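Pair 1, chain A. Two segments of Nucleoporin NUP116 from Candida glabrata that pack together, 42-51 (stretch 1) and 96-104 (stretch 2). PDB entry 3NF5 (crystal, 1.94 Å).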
# COMPACT_ATOMS: atom_id res chain seq x y z
N GLY A 42 1.45 0.35 5.94
CA GLY A 42 1.96 -0.83 5.25
C GLY A 42 1.42 -2.16 5.77
O GLY A 42 0.79 -2.25 6.84
N ASN A 43 1.72 -3.21 5.00
CA ASN A 43 1.44 -4.56 5.34
C ASN A 43 2.78 -5.27 5.12
O ASN A 43 3.27 -5.29 4.02
CB ASN A 43 0.36 -5.11 4.45
CG ASN A 43 0.03 -6.57 4.78
OD1 ASN A 43 0.95 -7.40 4.97
ND2 ASN A 43 -1.24 -6.86 4.94
N LYS A 44 3.37 -5.83 6.16
CA LYS A 44 4.73 -6.35 6.12
C LYS A 44 4.91 -7.43 5.08
O LYS A 44 5.98 -7.56 4.51
CB LYS A 44 5.12 -6.96 7.50
CG LYS A 44 5.30 -5.94 8.65
CD LYS A 44 6.70 -5.34 8.69
CE LYS A 44 6.85 -4.28 9.79
NZ LYS A 44 6.52 -4.76 11.20
N GLN A 45 3.86 -8.20 4.86
CA GLN A 45 3.88 -9.29 3.89
C GLN A 45 3.75 -8.83 2.43
O GLN A 45 4.31 -9.49 1.56
CB GLN A 45 2.74 -10.30 4.15
CG GLN A 45 2.91 -11.27 5.28
CD GLN A 45 2.11 -12.53 5.01
OE1 GLN A 45 2.66 -13.51 4.50
NE2 GLN A 45 0.80 -12.46 5.23
N TYR A 46 3.00 -7.73 2.15
CA TYR A 46 2.54 -7.43 0.78
C TYR A 46 2.88 -6.07 0.17
O TYR A 46 2.99 -5.97 -1.04
CB TYR A 46 1.05 -7.64 0.66
CG TYR A 46 0.59 -9.08 0.96
CD1 TYR A 46 1.18 -10.17 0.32
CD2 TYR A 46 -0.41 -9.33 1.90
CE1 TYR A 46 0.76 -11.53 0.65
CE2 TYR A 46 -0.80 -10.67 2.24
CZ TYR A 46 -0.22 -11.75 1.61
OH TYR A 46 -0.67 -13.07 1.91
N GLY A 47 3.05 -5.02 0.98
CA GLY A 47 3.41 -3.71 0.38
C GLY A 47 3.20 -2.59 1.36
O GLY A 47 2.78 -2.81 2.50
N LYS A 48 3.47 -1.38 0.90
CA LYS A 48 3.23 -0.19 1.70
C LYS A 48 2.97 1.03 0.82
O LYS A 48 3.36 1.09 -0.34
CB LYS A 48 4.40 0.13 2.61
CG LYS A 48 5.77 0.36 1.98
CD LYS A 48 6.85 0.71 3.01
CE LYS A 48 8.27 0.74 2.40
NZ LYS A 48 9.21 1.26 3.43
N ILE A 49 2.33 2.01 1.44
CA ILE A 49 2.20 3.33 0.83
C ILE A 49 2.77 4.42 1.75
O ILE A 49 2.56 4.41 2.98
CB ILE A 49 0.73 3.59 0.42
CG1 ILE A 49 0.65 4.93 -0.34
CG2 ILE A 49 -0.16 3.49 1.59
CD1 ILE A 49 -0.69 5.16 -1.04
N GLU A 50 3.55 5.30 1.13
CA GLU A 50 4.34 6.39 1.83
C GLU A 50 3.86 7.69 1.13
O GLU A 50 4.19 7.93 -0.00
CB GLU A 50 5.84 6.16 1.71
CG GLU A 50 6.28 4.91 2.48
CD GLU A 50 7.61 4.34 2.04
OE1 GLU A 50 8.30 3.69 2.88
OE2 GLU A 50 7.95 4.48 0.86
N PHE A 51 3.00 8.43 1.80
CA PHE A 51 2.47 9.67 1.28
C PHE A 51 3.57 10.74 1.30
O PHE A 51 4.25 10.92 2.30
CB PHE A 51 1.26 10.11 2.07
CG PHE A 51 0.11 9.21 1.89
CD1 PHE A 51 -0.07 8.14 2.74
CD2 PHE A 51 -0.71 9.36 0.80
CE1 PHE A 51 -1.11 7.26 2.53
CE2 PHE A 51 -1.72 8.49 0.56
CZ PHE A 51 -1.93 7.42 1.44
N ARG A 96 0.16 12.91 -3.39
CA ARG A 96 1.31 12.25 -3.98
C ARG A 96 1.84 11.17 -3.01
O ARG A 96 1.89 11.41 -1.82
CB ARG A 96 2.35 13.29 -4.32
CG ARG A 96 3.45 12.84 -5.24
CD ARG A 96 4.23 14.03 -5.74
NE ARG A 96 4.57 14.89 -4.60
CZ ARG A 96 5.75 14.92 -3.95
NH1 ARG A 96 6.77 14.16 -4.34
NH2 ARG A 96 5.91 15.73 -2.91
N ALA A 97 2.26 10.03 -3.55
CA ALA A 97 2.60 8.87 -2.71
C ALA A 97 3.58 7.96 -3.47
O ALA A 97 3.67 8.02 -4.68
CB ALA A 97 1.34 8.10 -2.26
N ARG A 98 4.34 7.18 -2.73
CA ARG A 98 5.23 6.19 -3.30
C ARG A 98 4.66 4.91 -2.74
O ARG A 98 4.46 4.77 -1.46
CB ARG A 98 6.67 6.38 -2.86
CG ARG A 98 7.60 5.25 -3.23
CD ARG A 98 9.09 5.54 -2.95
NE ARG A 98 9.66 6.61 -3.79
CZ ARG A 98 10.04 7.81 -3.37
NH1 ARG A 98 9.93 8.18 -2.08
NH2 ARG A 98 10.52 8.66 -4.26
N ILE A 99 4.44 3.99 -3.67
CA ILE A 99 3.90 2.65 -3.34
C ILE A 99 4.93 1.54 -3.63
O ILE A 99 5.60 1.54 -4.67
CB ILE A 99 2.60 2.46 -4.11
CG1 ILE A 99 1.60 3.58 -3.69
CG2 ILE A 99 2.02 0.99 -3.80
CD1 ILE A 99 0.28 3.64 -4.36
N SER A 100 5.12 0.64 -2.67
CA SER A 100 5.99 -0.51 -2.86
C SER A 100 5.12 -1.80 -2.72
O SER A 100 4.35 -1.90 -1.81
CB SER A 100 7.12 -0.54 -1.81
OG SER A 100 7.90 0.67 -1.79
N CYS A 101 5.25 -2.71 -3.68
CA CYS A 101 4.56 -4.04 -3.69
C CYS A 101 5.62 -5.17 -3.68
O CYS A 101 6.63 -5.11 -4.41
CB CYS A 101 3.72 -4.15 -4.93
SG CYS A 101 2.40 -2.98 -5.06
N TYR A 102 5.44 -6.14 -2.78
CA TYR A 102 6.48 -7.14 -2.50
C TYR A 102 6.10 -8.44 -3.21
O TYR A 102 4.94 -8.69 -3.42
CB TYR A 102 6.57 -7.38 -0.98
CG TYR A 102 6.76 -6.14 -0.14
CD1 TYR A 102 7.60 -5.11 -0.56
CD2 TYR A 102 6.20 -6.06 1.11
CE1 TYR A 102 7.82 -4.00 0.26
CE2 TYR A 102 6.41 -4.97 1.97
CZ TYR A 102 7.19 -3.94 1.53
OH TYR A 102 7.38 -2.88 2.38
N ASN A 103 7.10 -9.23 -3.57
CA ASN A 103 6.90 -10.55 -4.21
C ASN A 103 6.01 -10.51 -5.43
O ASN A 103 5.15 -11.40 -5.63
CB ASN A 103 6.43 -11.57 -3.15
CG ASN A 103 7.43 -11.65 -2.03
OD1 ASN A 103 8.61 -11.75 -2.30
ND2 ASN A 103 7.00 -11.47 -0.81
N CYS A 104 6.27 -9.50 -6.27
CA CYS A 104 5.67 -9.42 -7.57
C CYS A 104 6.58 -10.15 -8.54
O CYS A 104 7.72 -9.77 -8.74
CB CYS A 104 5.50 -7.97 -7.99
SG CYS A 104 4.27 -7.13 -6.97
O HOH W 1 2.32 -8.16 -3.10
O HOH W 2 6.46 2.85 -0.61
O HOH W 3 9.63 6.73 0.47

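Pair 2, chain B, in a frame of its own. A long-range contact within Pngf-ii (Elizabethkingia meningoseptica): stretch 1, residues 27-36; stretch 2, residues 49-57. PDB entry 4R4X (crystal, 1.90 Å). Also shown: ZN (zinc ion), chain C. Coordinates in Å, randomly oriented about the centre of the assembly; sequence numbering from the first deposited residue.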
# COMPACT_ATOMS: atom_id res chain seq x y z
N THR B 27 34.54 -12.45 20.24
CA THR B 27 35.66 -11.74 19.66
C THR B 27 37.01 -12.38 19.95
O THR B 27 37.21 -12.97 21.01
CB THR B 27 35.64 -10.28 20.17
OG1 THR B 27 36.57 -9.50 19.42
CG2 THR B 27 35.98 -10.19 21.65
N ASN B 28 37.90 -12.28 18.97
CA ASN B 28 39.31 -12.58 19.15
C ASN B 28 40.09 -11.55 18.35
O ASN B 28 39.49 -10.64 17.76
CB ASN B 28 39.64 -14.04 18.73
CG ASN B 28 39.19 -14.39 17.31
OD1 ASN B 28 38.60 -15.43 17.05
ND2 ASN B 28 39.48 -13.53 16.40
N SER B 29 41.42 -11.66 18.29
CA SER B 29 42.22 -10.63 17.63
C SER B 29 42.01 -10.53 16.11
O SER B 29 42.43 -9.55 15.52
CB SER B 29 43.70 -10.80 17.95
OG SER B 29 44.18 -12.03 17.44
N ASP B 30 41.38 -11.53 15.49
CA ASP B 30 41.16 -11.54 14.02
C ASP B 30 39.76 -11.10 13.56
O ASP B 30 39.63 -10.45 12.53
CB ASP B 30 41.39 -12.95 13.46
CG ASP B 30 42.80 -13.47 13.73
OD1 ASP B 30 43.76 -12.78 13.36
OD2 ASP B 30 42.93 -14.58 14.30
N LYS B 31 38.74 -11.48 14.32
CA LYS B 31 37.33 -11.32 13.93
C LYS B 31 36.47 -11.04 15.16
O LYS B 31 36.74 -11.61 16.22
CB LYS B 31 36.79 -12.62 13.33
CG LYS B 31 37.44 -13.08 12.05
CD LYS B 31 36.84 -12.37 10.85
CE LYS B 31 37.78 -12.37 9.67
NZ LYS B 31 36.97 -11.97 8.48
N THR B 32 35.44 -10.22 15.02
CA THR B 32 34.39 -10.17 16.04
C THR B 32 32.99 -10.25 15.45
O THR B 32 32.73 -9.74 14.35
CB THR B 32 34.51 -9.00 17.07
OG1 THR B 32 33.43 -8.06 16.97
CG2 THR B 32 35.78 -8.33 16.97
N LEU B 33 32.13 -10.94 16.18
CA LEU B 33 30.75 -11.20 15.79
C LEU B 33 29.84 -10.54 16.82
O LEU B 33 30.07 -10.69 18.01
CB LEU B 33 30.52 -12.71 15.71
CG LEU B 33 29.05 -13.12 15.60
CD1 LEU B 33 28.60 -12.81 14.19
CD2 LEU B 33 28.87 -14.60 15.93
N LEU B 34 28.85 -9.78 16.36
CA LEU B 34 27.90 -9.14 17.24
C LEU B 34 26.49 -9.59 16.92
O LEU B 34 25.98 -9.44 15.79
CB LEU B 34 28.04 -7.61 17.15
CG LEU B 34 26.98 -6.79 17.88
CD1 LEU B 34 26.96 -7.05 19.39
CD2 LEU B 34 27.19 -5.30 17.59
N PHE B 35 25.86 -10.19 17.91
CA PHE B 35 24.51 -10.66 17.75
C PHE B 35 23.79 -10.65 19.11
O PHE B 35 24.01 -9.73 19.93
CB PHE B 35 24.46 -12.00 16.94
CG PHE B 35 25.11 -13.22 17.59
CD1 PHE B 35 25.85 -13.17 18.76
CD2 PHE B 35 25.00 -14.46 16.95
CE1 PHE B 35 26.44 -14.33 19.29
CE2 PHE B 35 25.59 -15.61 17.45
CZ PHE B 35 26.30 -15.55 18.65
N ASN B 36 22.91 -11.61 19.32
CA ASN B 36 22.19 -11.71 20.57
C ASN B 36 21.76 -13.16 20.86
O ASN B 36 21.99 -14.06 20.06
CB ASN B 36 21.01 -10.75 20.58
CG ASN B 36 19.96 -11.09 19.54
OD1 ASN B 36 19.57 -12.26 19.38
ND2 ASN B 36 19.45 -10.05 18.86
N GLU B 49 19.45 -9.20 12.06
CA GLU B 49 20.79 -8.83 11.61
C GLU B 49 21.89 -9.24 12.55
O GLU B 49 21.73 -9.31 13.77
CB GLU B 49 20.88 -7.33 11.40
CG GLU B 49 20.08 -6.81 10.22
CD GLU B 49 20.18 -5.31 10.15
OE1 GLU B 49 21.15 -4.81 9.52
OE2 GLU B 49 19.30 -4.65 10.75
N VAL B 50 23.04 -9.47 11.94
CA VAL B 50 24.28 -9.74 12.65
C VAL B 50 25.37 -8.85 12.06
O VAL B 50 25.33 -8.50 10.88
CB VAL B 50 24.60 -11.26 12.45
CG1 VAL B 50 26.08 -11.55 12.45
CG2 VAL B 50 23.85 -12.09 13.48
N ASN B 51 26.36 -8.49 12.87
CA ASN B 51 27.50 -7.73 12.39
C ASN B 51 28.81 -8.53 12.59
O ASN B 51 28.95 -9.25 13.56
CB ASN B 51 27.49 -6.39 13.13
CG ASN B 51 28.61 -5.48 12.72
OD1 ASN B 51 28.44 -4.63 11.84
ND2 ASN B 51 29.75 -5.61 13.38
N GLU B 52 29.75 -8.42 11.66
CA GLU B 52 31.07 -9.02 11.83
C GLU B 52 32.12 -8.04 11.37
O GLU B 52 31.95 -7.36 10.36
CB GLU B 52 31.21 -10.31 11.04
CG GLU B 52 30.30 -11.43 11.51
CD GLU B 52 30.69 -12.81 10.98
OE1 GLU B 52 31.44 -12.88 9.98
OE2 GLU B 52 30.26 -13.82 11.56
N ILE B 53 33.21 -7.97 12.13
CA ILE B 53 34.31 -7.08 11.83
C ILE B 53 35.54 -7.91 11.61
O ILE B 53 35.86 -8.75 12.44
CB ILE B 53 34.59 -6.12 13.00
CG1 ILE B 53 33.34 -5.27 13.26
CG2 ILE B 53 35.82 -5.27 12.70
CD1 ILE B 53 33.49 -4.20 14.31
N ASN B 54 36.21 -7.66 10.49
CA ASN B 54 37.49 -8.25 10.17
C ASN B 54 38.55 -7.33 10.75
O ASN B 54 38.66 -6.19 10.32
CB ASN B 54 37.64 -8.36 8.65
CG ASN B 54 38.98 -8.95 8.23
OD1 ASN B 54 39.95 -8.93 9.00
ND2 ASN B 54 39.04 -9.49 7.03
N ARG B 55 39.26 -7.80 11.76
CA ARG B 55 40.16 -6.92 12.50
C ARG B 55 41.47 -6.65 11.74
O ARG B 55 42.20 -5.73 12.09
CB ARG B 55 40.45 -7.49 13.88
CG ARG B 55 39.24 -7.54 14.80
CD ARG B 55 38.75 -6.15 15.21
NE ARG B 55 37.54 -6.22 16.03
CZ ARG B 55 36.83 -5.16 16.42
NH1 ARG B 55 37.22 -3.92 16.11
NH2 ARG B 55 35.76 -5.30 17.17
N LYS B 56 41.75 -7.42 10.68
CA LYS B 56 42.95 -7.19 9.84
C LYS B 56 42.83 -5.90 9.04
O LYS B 56 43.80 -5.16 8.88
CB LYS B 56 43.18 -8.36 8.88
CG LYS B 56 44.02 -9.53 9.40
CD LYS B 56 43.68 -9.97 10.82
CE LYS B 56 44.66 -9.37 11.83
NZ LYS B 56 44.15 -9.34 13.23
N ASN B 57 41.64 -5.62 8.53
CA ASN B 57 41.43 -4.47 7.65
C ASN B 57 40.27 -3.54 8.07
O ASN B 57 39.94 -2.60 7.36
CB ASN B 57 41.30 -4.92 6.18
CG ASN B 57 40.12 -5.88 5.91
OD1 ASN B 57 39.99 -6.38 4.80
ND2 ASN B 57 39.28 -6.13 6.89
ZN ZN C . 32.26 -14.91 10.49
O HOH W 4 23.63 -7.49 15.55

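Pairs 1 and 2 share a two-stranded antiparallel arrangement that superposes with an RMSD of 0.9 Å over 14 central residues. Strands 47-51 and 97-101 of pair 1 run at 165° to each other, strands 31-36 and 49-54 of pair 2 at 166°, and the contacts bury 625 and 673 Å².

The backbone ladders correspond bond for bond at the center. In pair 1, A:Lys48 N donates to A:Ser100 O (2.9 Å) and A:Ser100 N to A:Lys48 O (3.0 Å); at the matched positions of pair 2, B:Thr32 N donates to B:Ile53 O (3.0 Å) and B:Ile53 N to B:Thr32 O (2.9 Å). The next rung joins A:Glu50 with A:Arg98 and, equivalently, B:Leu34 with B:Asn51. Where the strands leave the ladder, A:Tyr102 N reaches A:Tyr46 O at 3.0 Å, and B:Arg55 N reaches B:Asp30 O at 2.8 Å.

On the face carrying A:Ile49, A:Ile99 and A:Ala97, packing is apolar: A:Ile49 CG1 lies 3.7 Å from A:Ile99 CG1 and 3.8 Å from A:Ala97 CB. B:Leu33 matches A:Ile49, B:Val50 stands at A:Ala97, and B:Leu33 CD1 lies 3.3 Å from B:Val50 CG1. The match to A:Ile99 is B:Glu52, whose OE1 and OE2 bind the zinc ion at 2.2 and 2.5 Å, so a metal ligand occupies the place of a hydrophobic residue. A:Cys101, little covered by the other stretch, matches B:Asn54, whose OD1 accepts from B:Lys56 N (2.9 Å). Both pairs have phenylalanine at the matched positions A:Phe51 and B:Phe35, but chi1 is m in A:Phe51 and p in B:Phe35. A:Phe51 CD2 touches A:Ala97 CB (3.9 Å); B:Phe35 CB lies 3.5 Å from B:Val50 CG2, which also sits at the edge of the ring.

The other face also differs. In pair 1, A:Lys48 NZ forms a salt bridge along its own strand with A:Glu50 OE1 (2.7 Å), and the O of water 2 lies 2.7 Å from A:Glu50 OE2 and 2.9 Å from A:Ser100 OG. In pair 2 the matched B:Thr32, B:Leu34 and B:Ile53 have no charged groups; B:Leu34 CB simply packs 4.2 Å from B:Asn51 CB.

The A:Tyr102 ring lies over A:Gly47, whose CA is 3.8 Å from the ring centroid in a CH-pi contact. A CB on A:Gly47 would lie 2.5 Å from A:Ser100 O, and the backbone angles themselves call for glycine. The matched B:Lys31 adopts ordinary strand angles and carries a side chain, while B:Arg55 takes the place of the tyrosine, with B:Ser29 O 3.3 Å from B:Arg55 CB. Beyond it, B:Lys56 NZ adds a long salt bridge to B:Asp30 OD1 (3.5 Å).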